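Local atomic coordinates of D-aminopeptidase (PDB entry 5TZB), a protein that probably removes amino-terminal residues, including beta-amino acids, from peptides and amides, as an Ntn-hydrolase-type beta-aminopeptidase of peptidase family S58. Residues 69-74 and 108-113; 81-86 and 309-314; 125-130 and 139-144; 146-151 and 217-222; 267-272 and 327-332. All blocks are in the same frame, centred on the assembly; numbering follows the deposited sequence.

In the fold
Contacts 1 and 4 lie nearest the centre of the chain and concern its two beta-sheets: contact 1 pairs neighbouring strands of one sheet, while contact 4 joins a strand of each sheet through amide and hydroxyl groups. They share a frame, since strands 111-115 and 144-148 are neighbours. Contacts 2, 3 and 5 sit farther out, though their touching residues are still largely buried. Contact 3 packs a loop against helix 119-129, next to the third subunit. Contacts 2 and 5 meet through F83 and both reach the second subunit; their chemistry is mainly apolar, built from proline, leucine, valine and phenylalanine, with a bridging water in contact 2 and one weak direct bond in contact 5.

Contact 1: residues 69-74 and 108-113; sequences VIEPRA and TTPIAY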
# COMPACT_ATOMS: atom_id res chain seq x y z
N VAL C 69 -10.86 -26.25 -0.23
CA VAL C 69 -9.41 -26.12 -0.15
C VAL C 69 -8.79 -26.15 -1.54
O VAL C 69 -9.29 -26.82 -2.46
CB VAL C 69 -8.76 -27.23 0.71
CG1 VAL C 69 -9.16 -27.10 2.16
CG2 VAL C 69 -9.11 -28.59 0.18
N ILE C 70 -7.73 -25.36 -1.68
CA ILE C 70 -6.92 -25.36 -2.88
C ILE C 70 -5.53 -25.77 -2.47
O ILE C 70 -4.92 -25.11 -1.60
CB ILE C 70 -6.85 -23.98 -3.55
CG1 ILE C 70 -8.24 -23.38 -3.77
CG2 ILE C 70 -6.07 -24.05 -4.86
CD1 ILE C 70 -8.19 -21.91 -4.16
N GLU C 71 -5.02 -26.83 -3.07
CA GLU C 71 -3.61 -27.19 -2.91
C GLU C 71 -2.85 -26.57 -4.09
O GLU C 71 -3.21 -26.84 -5.24
CB GLU C 71 -3.39 -28.70 -2.88
CG GLU C 71 -4.04 -29.41 -1.70
CD GLU C 71 -3.25 -29.29 -0.40
OE1 GLU C 71 -2.28 -28.49 -0.33
OE2 GLU C 71 -3.58 -30.02 0.56
N PRO C 72 -1.86 -25.71 -3.81
CA PRO C 72 -1.14 -25.07 -4.91
C PRO C 72 -0.18 -26.01 -5.65
O PRO C 72 0.23 -25.66 -6.76
CB PRO C 72 -0.35 -23.96 -4.20
CG PRO C 72 -0.15 -24.48 -2.82
CD PRO C 72 -1.41 -25.21 -2.49
N ARG C 73 0.19 -27.14 -5.05
CA ARG C 73 1.16 -28.07 -5.64
C ARG C 73 0.63 -29.50 -5.68
O ARG C 73 -0.38 -29.82 -5.04
CB ARG C 73 2.48 -28.06 -4.85
CG ARG C 73 3.22 -26.73 -4.83
CD ARG C 73 3.91 -26.44 -6.16
NE ARG C 73 4.87 -25.35 -6.04
CZ ARG C 73 5.54 -24.82 -7.07
NH1 ARG C 73 5.33 -25.28 -8.30
NH2 ARG C 73 6.39 -23.83 -6.87
N ALA C 74 1.32 -30.37 -6.42
CA ALA C 74 0.96 -31.78 -6.47
C ALA C 74 1.21 -32.41 -5.10
O ALA C 74 0.49 -33.32 -4.70
CB ALA C 74 1.76 -32.52 -7.56
N THR C 108 2.94 -20.85 1.21
CA THR C 108 3.65 -22.01 1.75
C THR C 108 2.68 -23.02 2.34
O THR C 108 3.11 -23.95 3.03
CB THR C 108 4.66 -21.58 2.86
OG1 THR C 108 3.95 -20.95 3.94
CG2 THR C 108 5.69 -20.61 2.32
N THR C 109 1.39 -22.83 2.09
CA THR C 109 0.33 -23.64 2.68
C THR C 109 -0.78 -23.87 1.66
O THR C 109 -0.78 -23.24 0.61
CB THR C 109 -0.31 -22.97 3.91
OG1 THR C 109 -0.91 -21.73 3.51
CG2 THR C 109 0.72 -22.73 5.01
N PRO C 110 -1.74 -24.75 1.98
CA PRO C 110 -2.96 -24.70 1.18
C PRO C 110 -3.71 -23.39 1.40
O PRO C 110 -3.42 -22.64 2.33
CB PRO C 110 -3.80 -25.86 1.71
CG PRO C 110 -2.88 -26.70 2.49
CD PRO C 110 -1.75 -25.86 2.96
N ILE C 111 -4.68 -23.16 0.52
CA ILE C 111 -5.64 -22.08 0.62
C ILE C 111 -7.00 -22.66 0.92
O ILE C 111 -7.39 -23.65 0.32
CB ILE C 111 -5.73 -21.29 -0.69
CG1 ILE C 111 -4.37 -20.69 -1.04
CG2 ILE C 111 -6.80 -20.19 -0.60
CD1 ILE C 111 -4.27 -20.27 -2.51
N ALA C 112 -7.74 -22.02 1.83
CA ALA C 112 -9.07 -22.49 2.15
C ALA C 112 -10.08 -21.34 2.10
O ALA C 112 -9.76 -20.18 2.40
CB ALA C 112 -9.08 -23.18 3.50
N TYR C 113 -11.29 -21.66 1.63
CA TYR C 113 -12.44 -20.77 1.67
C TYR C 113 -13.46 -21.30 2.69
O TYR C 113 -13.73 -22.50 2.69
CB TYR C 113 -13.15 -20.70 0.32
CG TYR C 113 -12.39 -20.14 -0.86
CD1 TYR C 113 -11.18 -19.47 -0.70
CD2 TYR C 113 -12.91 -20.26 -2.14
CE1 TYR C 113 -10.51 -18.95 -1.81
CE2 TYR C 113 -12.26 -19.74 -3.24
CZ TYR C 113 -11.06 -19.10 -3.07
OH TYR C 113 -10.43 -18.59 -4.18
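I70 and I111 pair at the heart of an antiparallel strand pair, 63-71 against 111-115, in one of the two beta-sheets of this Ntn-hydrolase fold. I70 N donates to I111 O at 2.7 Å, and I111 N returns a bond to I70 O at 2.9 Å. One step along, V69 and A112 form a non-hydrogen-bonded pair, and V69 CA adds a CA-H...O contact to I111 O at 3.2 Å. The two faces of the sheet have different neighbours. V69 CG1 meets A112 CB at 4.1 Å on the face that helix 163-172 covers. I70 and I111 lie on the other face, against T263 of the second sheet. With CG1 anti to the carbonyl carbon (chi1 -51°), I70 sends CD1 obliquely to the Y113 ring, 4.2 Å from CZ, while Y113 OH is held by L217 O and T263 OG1. Beyond the paired residues prolines take over: P72 CG and CD rest on T109 O, a buried oxygen without a polar partner in the model. E71 folds back at chi2 (-79°) to lie beside P110, pointing the same way, with OE1 3.4 Å from P110 CG. Next to that ring, T109 OG1 donates to P110 O at 2.9 Å.

Contact 2: residues 81-86 and 309-314; sequences PCFAGV and DGLPAA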
# COMPACT_ATOMS: atom_id res chain seq x y z
N PRO C 81 7.27 -23.90 -2.06
CA PRO C 81 6.60 -22.60 -2.00
C PRO C 81 6.28 -22.03 -3.38
O PRO C 81 7.02 -22.27 -4.32
CB PRO C 81 7.63 -21.71 -1.29
CG PRO C 81 8.47 -22.66 -0.51
CD PRO C 81 8.57 -23.87 -1.37
N CYS C 82 5.20 -21.26 -3.47
CA CYS C 82 4.86 -20.55 -4.70
C CYS C 82 4.98 -19.06 -4.48
O CYS C 82 4.58 -18.54 -3.44
CB CYS C 82 3.43 -20.87 -5.17
SG CYS C 82 3.12 -22.57 -5.61
N PHE C 83 5.51 -18.36 -5.47
CA PHE C 83 5.41 -16.91 -5.46
C PHE C 83 3.91 -16.53 -5.51
O PHE C 83 3.09 -17.23 -6.12
CB PHE C 83 6.19 -16.31 -6.62
CG PHE C 83 7.69 -16.31 -6.42
CD1 PHE C 83 8.24 -16.16 -5.15
CD2 PHE C 83 8.56 -16.44 -7.51
CE1 PHE C 83 9.64 -16.14 -4.96
CE2 PHE C 83 9.95 -16.43 -7.34
CZ PHE C 83 10.49 -16.28 -6.07
N ALA C 84 3.55 -15.46 -4.82
CA ALA C 84 2.15 -15.08 -4.73
C ALA C 84 2.01 -13.60 -4.40
O ALA C 84 2.97 -12.96 -3.99
CB ALA C 84 1.43 -15.94 -3.70
N GLY C 85 0.80 -13.08 -4.58
CA GLY C 85 0.53 -11.69 -4.27
C GLY C 85 -0.95 -11.53 -3.99
O GLY C 85 -1.76 -12.39 -4.38
N VAL C 86 -1.32 -10.44 -3.33
CA VAL C 86 -2.72 -10.18 -3.03
C VAL C 86 -3.14 -8.81 -3.51
O VAL C 86 -2.33 -7.88 -3.58
CB VAL C 86 -3.01 -10.27 -1.52
CG1 VAL C 86 -2.80 -11.68 -1.03
CG2 VAL C 86 -2.13 -9.29 -0.74
N ASP C 309 9.91 -23.19 -9.21
CA ASP C 309 9.84 -24.16 -8.13
C ASP C 309 11.23 -24.34 -7.53
O ASP C 309 12.17 -23.67 -7.95
CB ASP C 309 9.23 -25.49 -8.59
CG ASP C 309 10.06 -26.22 -9.65
OD1 ASP C 309 9.52 -27.18 -10.25
OD2 ASP C 309 11.22 -25.85 -9.91
N GLY C 310 11.36 -25.22 -6.56
CA GLY C 310 12.64 -25.37 -5.89
C GLY C 310 12.96 -24.13 -5.08
O GLY C 310 14.12 -23.85 -4.79
N LEU C 311 11.93 -23.36 -4.72
CA LEU C 311 12.12 -22.20 -3.86
C LEU C 311 12.42 -22.72 -2.47
O LEU C 311 11.93 -23.79 -2.10
CB LEU C 311 10.89 -21.26 -3.87
CG LEU C 311 10.48 -20.64 -5.22
CD1 LEU C 311 9.24 -19.74 -5.08
CD2 LEU C 311 11.64 -19.84 -5.81
N PRO C 312 13.25 -22.00 -1.70
CA PRO C 312 13.66 -22.56 -0.40
C PRO C 312 12.53 -22.57 0.62
O PRO C 312 11.89 -21.54 0.85
CB PRO C 312 14.78 -21.62 0.06
CG PRO C 312 15.10 -20.74 -1.11
CD PRO C 312 13.87 -20.70 -1.97
N ALA C 313 12.30 -23.73 1.22
CA ALA C 313 11.33 -23.85 2.29
C ALA C 313 11.90 -23.18 3.53
O ALA C 313 13.10 -23.23 3.78
CB ALA C 313 11.00 -25.31 2.56
N ALA C 314 11.02 -22.55 4.31
CA ALA C 314 11.41 -21.87 5.53
C ALA C 314 11.79 -22.88 6.58
O ALA C 314 11.03 -23.80 6.88
CB ALA C 314 10.28 -20.97 6.03
O HOH W 1 9.26 -23.96 -4.82
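L311 packs against both P81 and F83 at the start of strand 82-88. That strand pairs with 298-305 in one sheet, and the loop after 298-305 returns here to cover its beginning. L311 CB meets P81 CB at 4.2 Å. CG, set beside the backbone N (chi1 -61°), passes by P81 O, and from there the branch divides. CD1 lies 3.5 Å from P81 O and sits over the middle of the F83 ring, 3.6 Å from the centroid and only 12° off the ring normal, a clear CH-pi contact. CD2 reaches farther along the same ring to CZ, 3.8 Å away. The two side chains cross at about a right angle. P81 lays its own ring on the loop backbone, with CD 3.4 Å from L311 O. M328 of the second subunit also packs on F83, so the phenyl ring joins the loop to a neighbouring chain. No direct hydrogen bond links the segments. Instead water 1 donates to P81 O at 2.9 Å and accepts from L311 N at 2.7 Å, while R73 NH2 also bonds to P81 O. The contact thus holds by apolar fit, with one water joining the two backbones where they do not bond directly.

Contact 3: residues 125-130 and 139-144; sequences ALVANE and YWCMPV
E130 and Y139 approach each other at about a right angle, the carboxylate plane turned 43° from the ring. Y139 OH donates to E130 OE1 at 2.8 Å; OE1 accepts with its anti lone pair, the one away from OE2, and lies at the edge of the ring in its plane. E130 gets there by turning CG to the side of its backbone N (chi1 -60°) and extending the chain beyond it. The same hydroxyl accepts from water 2, which also donates to E130 O at 2.8 Å, so E130 holds the phenol with its side chain directly and with its backbone O through water 2. C141 is the third member: its SG, anti to the backbone N (chi1 -175°), lies 3.5 Å from E130 OE1, and its CB approaches V127 CG1 at 4.0 Å. All this happens near the C-terminal end of helix 119-129, where the chain returns along it on the way to strand 144-148 of the sheet that also holds strands 63-71 and 111-115. P143, the last residue before that strand, fills the angle between two helix side chains. L126 and P143 run antiparallel alongside each other, L126 CB 3.7 Å from P143 CG. V127 instead stands roughly perpendicular to the proline and sets CG2 3.7 Å from P143 CD. On its outer side the loop faces the third subunit, whose H117 NE2 is hydrogen-bonded to C141 N.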
# COMPACT_ATOMS: atom_id res chain seq x y z
N ALA C 125 -6.82 -25.54 12.05
CA ALA C 125 -6.89 -26.93 11.59
C ALA C 125 -5.83 -27.17 10.52
O ALA C 125 -5.24 -28.24 10.46
CB ALA C 125 -8.28 -27.25 11.07
N LEU C 126 -5.61 -26.19 9.66
CA LEU C 126 -4.58 -26.30 8.63
C LEU C 126 -3.18 -26.29 9.27
O LEU C 126 -2.27 -26.98 8.80
CB LEU C 126 -4.73 -25.17 7.60
CG LEU C 126 -5.93 -25.32 6.65
CD1 LEU C 126 -6.08 -24.13 5.75
CD2 LEU C 126 -5.80 -26.58 5.80
N VAL C 127 -3.01 -25.55 10.37
CA VAL C 127 -1.76 -25.60 11.11
C VAL C 127 -1.51 -26.99 11.68
O VAL C 127 -0.43 -27.57 11.48
CB VAL C 127 -1.72 -24.59 12.26
CG1 VAL C 127 -0.48 -24.83 13.08
CG2 VAL C 127 -1.76 -23.16 11.72
N ALA C 128 -2.51 -27.53 12.37
CA ALA C 128 -2.39 -28.86 12.96
C ALA C 128 -2.06 -29.91 11.91
O ALA C 128 -1.33 -30.86 12.19
CB ALA C 128 -3.67 -29.24 13.69
N ASN C 129 -2.56 -29.71 10.70
CA ASN C 129 -2.34 -30.67 9.61
C ASN C 129 -0.87 -30.79 9.20
O ASN C 129 -0.47 -31.78 8.60
CB ASN C 129 -3.19 -30.31 8.40
CG ASN C 129 -3.16 -31.40 7.33
OD1 ASN C 129 -3.50 -32.55 7.60
ND2 ASN C 129 -2.78 -31.03 6.12
N GLU C 130 -0.07 -29.77 9.48
CA GLU C 130 1.35 -29.80 9.14
C GLU C 130 2.22 -30.28 10.30
O GLU C 130 3.43 -30.42 10.16
CB GLU C 130 1.83 -28.41 8.68
CG GLU C 130 1.10 -27.89 7.45
CD GLU C 130 1.82 -26.74 6.77
OE1 GLU C 130 2.91 -26.30 7.23
OE2 GLU C 130 1.27 -26.26 5.75
N TYR C 139 9.75 -23.40 11.99
CA TYR C 139 8.98 -22.40 11.27
C TYR C 139 7.62 -22.27 11.92
O TYR C 139 7.18 -23.14 12.68
CB TYR C 139 8.83 -22.76 9.79
CG TYR C 139 7.85 -23.88 9.51
CD1 TYR C 139 6.58 -23.60 9.05
CD2 TYR C 139 8.21 -25.21 9.70
CE1 TYR C 139 5.67 -24.62 8.78
CE2 TYR C 139 7.32 -26.23 9.44
CZ TYR C 139 6.05 -25.94 8.98
OH TYR C 139 5.15 -26.95 8.72
N TRP C 140 6.95 -21.16 11.62
CA TRP C 140 5.61 -20.92 12.10
C TRP C 140 4.65 -21.00 10.92
O TRP C 140 4.83 -20.32 9.91
CB TRP C 140 5.53 -19.57 12.84
CG TRP C 140 6.35 -18.46 12.24
CD1 TRP C 140 5.90 -17.44 11.44
CD2 TRP C 140 7.76 -18.26 12.39
NE1 TRP C 140 6.95 -16.62 11.10
CE2 TRP C 140 8.10 -17.10 11.66
CE3 TRP C 140 8.77 -18.95 13.08
CZ2 TRP C 140 9.40 -16.62 11.60
CZ3 TRP C 140 10.06 -18.47 13.01
CH2 TRP C 140 10.37 -17.31 12.28
N CYS C 141 3.67 -21.87 11.03
CA CYS C 141 2.73 -22.13 9.96
C CYS C 141 1.72 -21.00 9.84
O CYS C 141 1.12 -20.62 10.83
CB CYS C 141 2.01 -23.46 10.20
SG CYS C 141 0.92 -23.96 8.86
N MET C 142 1.57 -20.45 8.64
CA MET C 142 0.65 -19.32 8.43
C MET C 142 -0.29 -19.57 7.24
O MET C 142 -0.10 -19.00 6.16
CB MET C 142 1.44 -18.03 8.23
CG MET C 142 2.29 -17.60 9.45
SD MET C 142 3.26 -16.11 9.15
CE MET C 142 4.44 -16.70 7.93
N PRO C 143 -1.31 -20.43 7.42
CA PRO C 143 -2.25 -20.78 6.33
C PRO C 143 -3.09 -19.59 5.82
O PRO C 143 -3.42 -18.67 6.57
CB PRO C 143 -3.15 -21.84 6.96
CG PRO C 143 -2.38 -22.35 8.19
CD PRO C 143 -1.60 -21.17 8.66
N VAL C 144 -3.42 -19.63 4.53
CA VAL C 144 -4.27 -18.60 3.95
C VAL C 144 -5.72 -19.08 3.97
O VAL C 144 -6.07 -20.07 3.33
CB VAL C 144 -3.86 -18.25 2.50
CG1 VAL C 144 -4.86 -17.26 1.87
CG2 VAL C 144 -2.42 -17.68 2.46
O HOH W 2 5.19 -29.73 8.10

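Contact 4: residues 146-151 and 217-222; sequences METYDG and LVQANY
Q219 NE2 is gripped twice: it donates to T148 OG1 at 2.8 Å, across the contact, and to T114 O of strand 111-115, the neighbour of 144-148 in its sheet. The bond to the hydroxyl runs at 156°, with OG1 tilted slightly from the amide plane. This link joins strands 144-148 and 213-220, which belong to different sheets of the Ntn-hydrolase fold. T148 OG1 stands between the backbone N and the carbonyl carbon (chi1 57°), which aims it at the amide, while Q219 stretches out from its strand with CG anti to the backbone N. The two side chains lie aslant, and T148 CG2 comes within 3.7 Å of Q219 O. T148 also packs on S259, probably the new N-terminal residue after self-cleavage, as in S58 relatives.

N221, the first residue after the strand, forms the second link. T148 CB and N221 CB touch at 3.7 Å between the two polar bonds. N221 ND2 donates to Y149 O at 2.9 Å, but the approach is bent and lies 46° out of the carbonyl plane, so no lone pair is met squarely. The other end of that amide, OD1, accepts from I190 N, which fixes its rotation. Y149 also meets W140 of the third subunit ring to ring. Y149 N and N221 ND2 come to 3.4 Å, two donors that do not bond each other but share one acceptor: water 3 accepts from Y149 N at 3.1 Å and from N221 ND2 at 2.9 Å.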
# COMPACT_ATOMS: atom_id res chain seq x y z
N MET C 146 -9.70 -17.55 3.55
CA MET C 146 -10.52 -16.41 3.16
C MET C 146 -11.98 -16.79 3.34
O MET C 146 -12.28 -17.96 3.56
CB MET C 146 -10.20 -15.99 1.73
CG MET C 146 -8.77 -15.45 1.59
SD MET C 146 -8.32 -15.00 -0.09
CE MET C 146 -8.03 -16.63 -0.78
N GLU C 147 -12.89 -15.82 3.25
CA GLU C 147 -14.27 -16.07 3.61
C GLU C 147 -15.27 -15.19 2.88
O GLU C 147 -14.92 -14.13 2.37
CB GLU C 147 -14.46 -15.87 5.12
CG GLU C 147 -14.08 -14.49 5.65
CD GLU C 147 -15.14 -13.41 5.37
OE1 GLU C 147 -16.34 -13.74 5.21
OE2 GLU C 147 -14.76 -12.22 5.32
N THR C 148 -16.52 -15.64 2.86
CA THR C 148 -17.66 -14.78 2.57
C THR C 148 -18.78 -15.11 3.58
O THR C 148 -18.70 -16.11 4.30
CB THR C 148 -18.15 -14.93 1.11
OG1 THR C 148 -18.48 -16.30 0.87
CG2 THR C 148 -17.04 -14.51 0.11
N TYR C 149 -19.81 -14.28 3.65
CA TYR C 149 -20.81 -14.35 4.72
C TYR C 149 -22.12 -15.06 4.31
O TYR C 149 -22.89 -14.52 3.52
CB TYR C 149 -21.09 -12.91 5.20
CG TYR C 149 -22.19 -12.75 6.21
CD1 TYR C 149 -21.97 -12.97 7.56
CD2 TYR C 149 -23.46 -12.34 5.80
CE1 TYR C 149 -23.01 -12.81 8.49
CE2 TYR C 149 -24.49 -12.17 6.72
CZ TYR C 149 -24.26 -12.40 8.07
OH TYR C 149 -25.30 -12.24 8.97
N ASP C 150 -22.36 -16.25 4.86
CA ASP C 150 -23.58 -17.00 4.56
C ASP C 150 -24.63 -16.89 5.67
O ASP C 150 -25.38 -17.82 5.92
CB ASP C 150 -23.27 -18.49 4.31
CG ASP C 150 -22.45 -19.15 5.44
OD1 ASP C 150 -22.42 -18.64 6.58
OD2 ASP C 150 -21.85 -20.21 5.19
N GLY C 151 -24.68 -15.74 6.33
CA GLY C 151 -25.55 -15.52 7.48
C GLY C 151 -27.04 -15.67 7.25
O GLY C 151 -27.80 -15.90 8.19
N LEU C 217 -10.47 -19.61 -9.20
CA LEU C 217 -11.52 -20.25 -8.41
C LEU C 217 -12.15 -19.17 -7.52
O LEU C 217 -11.46 -18.53 -6.72
CB LEU C 217 -10.97 -21.39 -7.56
CG LEU C 217 -11.98 -22.22 -6.75
CD1 LEU C 217 -12.70 -23.16 -7.66
CD2 LEU C 217 -11.30 -22.98 -5.62
N VAL C 218 -13.45 -18.95 -7.66
CA VAL C 218 -14.07 -17.89 -6.87
C VAL C 218 -15.11 -18.47 -5.92
O VAL C 218 -15.66 -19.56 -6.14
CB VAL C 218 -14.75 -16.82 -7.75
CG1 VAL C 218 -13.76 -16.30 -8.78
CG2 VAL C 218 -16.01 -17.40 -8.41
N GLN C 219 -15.35 -17.74 -4.83
CA GLN C 219 -16.50 -17.97 -3.97
C GLN C 219 -17.31 -16.68 -4.02
O GLN C 219 -16.96 -15.69 -3.38
CB GLN C 219 -16.06 -18.34 -2.55
CG GLN C 219 -17.19 -18.57 -1.57
CD GLN C 219 -16.70 -19.22 -0.29
OE1 GLN C 219 -16.24 -20.36 -0.31
NE2 GLN C 219 -16.79 -18.49 0.82
N ALA C 220 -18.36 -16.70 -4.84
CA ALA C 220 -19.11 -15.50 -5.19
C ALA C 220 -20.33 -15.33 -4.30
O ALA C 220 -21.21 -16.20 -4.25
CB ALA C 220 -19.53 -15.54 -6.67
N ASN C 221 -20.37 -14.19 -3.60
CA ASN C 221 -21.40 -13.89 -2.63
C ASN C 221 -21.74 -12.40 -2.61
O ASN C 221 -21.99 -11.83 -1.56
CB ASN C 221 -20.94 -14.34 -1.24
CG ASN C 221 -22.05 -14.34 -0.20
OD1 ASN C 221 -23.11 -14.92 -0.41
ND2 ASN C 221 -21.81 -13.67 0.93
N TYR C 222 -21.72 -11.77 -3.78
CA TYR C 222 -21.83 -10.31 -3.86
C TYR C 222 -22.97 -9.90 -4.80
O TYR C 222 -23.47 -10.71 -5.58
CB TYR C 222 -20.51 -9.71 -4.38
CG TYR C 222 -20.45 -9.88 -5.88
CD1 TYR C 222 -20.86 -8.86 -6.74
CD2 TYR C 222 -20.05 -11.08 -6.45
CE1 TYR C 222 -20.89 -9.04 -8.11
CE2 TYR C 222 -20.07 -11.28 -7.83
CZ TYR C 222 -20.48 -10.24 -8.65
OH TYR C 222 -20.51 -10.40 -10.03
O HOH W 3 -20.38 -11.59 2.31

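Contact 5: residues 267-272 and 327-332; sequences DAPLLP and KMVNND
P269 sits at the centre of an inverse gamma turn, closed by a weak bond from L270 N to A268 O at 2.9 Å, and its carbonyl faces the backbone of M328 and V329. V329 N donates to P269 O at 3.2 Å, a weak bond bent to 132°, and M328 CA adds a CA-H...O contact to the same oxygen. The turn touches strand 323-329 through these weak contacts; K327, M328 and V329 also pair antiparallel with a strand of the second subunit, so the sheet runs on across the interface.

V329 is the hub of the apolar packing. With CG1 anti to the backbone N (chi1 170°), CG2 is turned to P269 and L270: it meets P269 CD at 3.6 Å, coming in at about a right angle, and L270 CD2 also at 3.6 Å. L337 of helix 331-355 packs on A268, L270 and V329. K327 meets the proline aslant, CB to P269 CB at 3.8 Å. L271, at the N-cap position of helix 272-289, donates its N to Q274 OE1. Its hydrocarbon side chain passes about 4 Å from a bound calcium ion without being a ligand. L271 CD1 touches M328 CB at 3.7 Å and M328 CE, where the methionine bends at chi3.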
# COMPACT_ATOMS: atom_id res chain seq x y z
N ASP C 267 0.81 -21.19 -14.28
CA ASP C 267 2.10 -21.87 -14.34
C ASP C 267 3.17 -20.98 -14.96
O ASP C 267 4.31 -21.41 -15.12
CB ASP C 267 2.02 -23.18 -15.11
CG ASP C 267 1.54 -23.00 -16.54
OD1 ASP C 267 1.07 -21.90 -16.90
OD2 ASP C 267 1.63 -23.99 -17.31
N ALA C 268 2.80 -19.74 -15.28
CA ALA C 268 3.79 -18.75 -15.70
C ALA C 268 4.78 -18.48 -14.55
O ALA C 268 4.39 -18.50 -13.38
CB ALA C 268 3.11 -17.46 -16.14
N PRO C 269 6.06 -18.26 -14.87
CA PRO C 269 7.04 -17.94 -13.81
C PRO C 269 6.95 -16.48 -13.36
O PRO C 269 7.71 -15.65 -13.85
CB PRO C 269 8.38 -18.24 -14.47
CG PRO C 269 8.13 -18.00 -15.94
CD PRO C 269 6.70 -18.45 -16.18
N LEU C 270 5.95 -16.15 -12.55
CA LEU C 270 5.77 -14.79 -12.06
C LEU C 270 6.46 -14.57 -10.73
O LEU C 270 6.34 -15.41 -9.82
CB LEU C 270 4.28 -14.46 -11.92
CG LEU C 270 3.47 -14.40 -13.22
CD1 LEU C 270 2.04 -13.99 -12.91
CD2 LEU C 270 4.10 -13.44 -14.21
N LEU C 271 7.16 -13.45 -10.61
CA LEU C 271 7.75 -13.00 -9.34
C LEU C 271 6.66 -12.43 -8.42
O LEU C 271 5.57 -12.12 -8.90
CB LEU C 271 8.82 -11.94 -9.61
CG LEU C 271 10.00 -12.38 -10.47
CD1 LEU C 271 10.98 -11.23 -10.65
CD2 LEU C 271 10.67 -13.59 -9.85
N PRO C 272 6.97 -12.29 -7.10
CA PRO C 272 5.98 -11.74 -6.16
C PRO C 272 5.32 -10.44 -6.65
O PRO C 272 4.09 -10.38 -6.65
CB PRO C 272 6.81 -11.50 -4.89
CG PRO C 272 7.80 -12.62 -4.93
CD PRO C 272 8.16 -12.78 -6.40
N LYS C 327 13.06 -17.40 -12.61
CA LYS C 327 12.67 -16.82 -13.88
C LYS C 327 11.57 -15.78 -13.72
O LYS C 327 10.73 -15.90 -12.84
CB LYS C 327 12.18 -17.90 -14.84
CG LYS C 327 13.26 -18.83 -15.31
CD LYS C 327 12.67 -19.82 -16.29
CE LYS C 327 13.69 -20.86 -16.70
NZ LYS C 327 13.06 -21.85 -17.61
N MET C 328 11.58 -14.80 -14.61
CA MET C 328 10.55 -13.78 -14.60
C MET C 328 9.95 -13.64 -15.99
O MET C 328 10.66 -13.61 -17.01
CB MET C 328 11.12 -12.46 -14.09
CG MET C 328 11.37 -11.40 -15.13
SD MET C 328 11.95 -9.85 -14.37
CE MET C 328 10.44 -9.19 -13.68
N VAL C 329 8.63 -13.57 -16.04
CA VAL C 329 7.94 -13.30 -17.29
C VAL C 329 8.31 -11.87 -17.65
O VAL C 329 8.26 -10.99 -16.80
CB VAL C 329 6.39 -13.47 -17.15
CG1 VAL C 329 5.65 -12.95 -18.40
CG2 VAL C 329 6.02 -14.94 -16.89
N ASN C 330 8.75 -11.65 -18.89
CA ASN C 330 9.05 -10.29 -19.33
C ASN C 330 7.77 -9.49 -19.48
O ASN C 330 6.72 -10.05 -19.85
CB ASN C 330 9.85 -10.33 -20.65
CG ASN C 330 11.30 -10.77 -20.41
OD1 ASN C 330 11.92 -10.34 -19.44
ND2 ASN C 330 11.80 -11.69 -21.23
N ASN C 331 7.84 -8.18 -19.19
CA ASN C 331 6.63 -7.37 -19.11
C ASN C 331 5.91 -7.26 -20.44
O ASN C 331 4.69 -7.01 -20.46
CB ASN C 331 6.95 -5.98 -18.54
CG ASN C 331 7.24 -6.01 -17.03
OD1 ASN C 331 6.75 -6.88 -16.31
ND2 ASN C 331 8.03 -5.06 -16.56
N ASP C 332 6.61 -7.48 -21.54
CA ASP C 332 5.93 -7.48 -22.83
C ASP C 332 5.21 -8.80 -23.09
O ASP C 332 4.61 -8.98 -24.15
CB ASP C 332 6.89 -7.17 -23.99
CG ASP C 332 8.07 -8.14 -24.10
OD1 ASP C 332 8.11 -9.19 -23.41
OD2 ASP C 332 8.96 -7.84 -24.92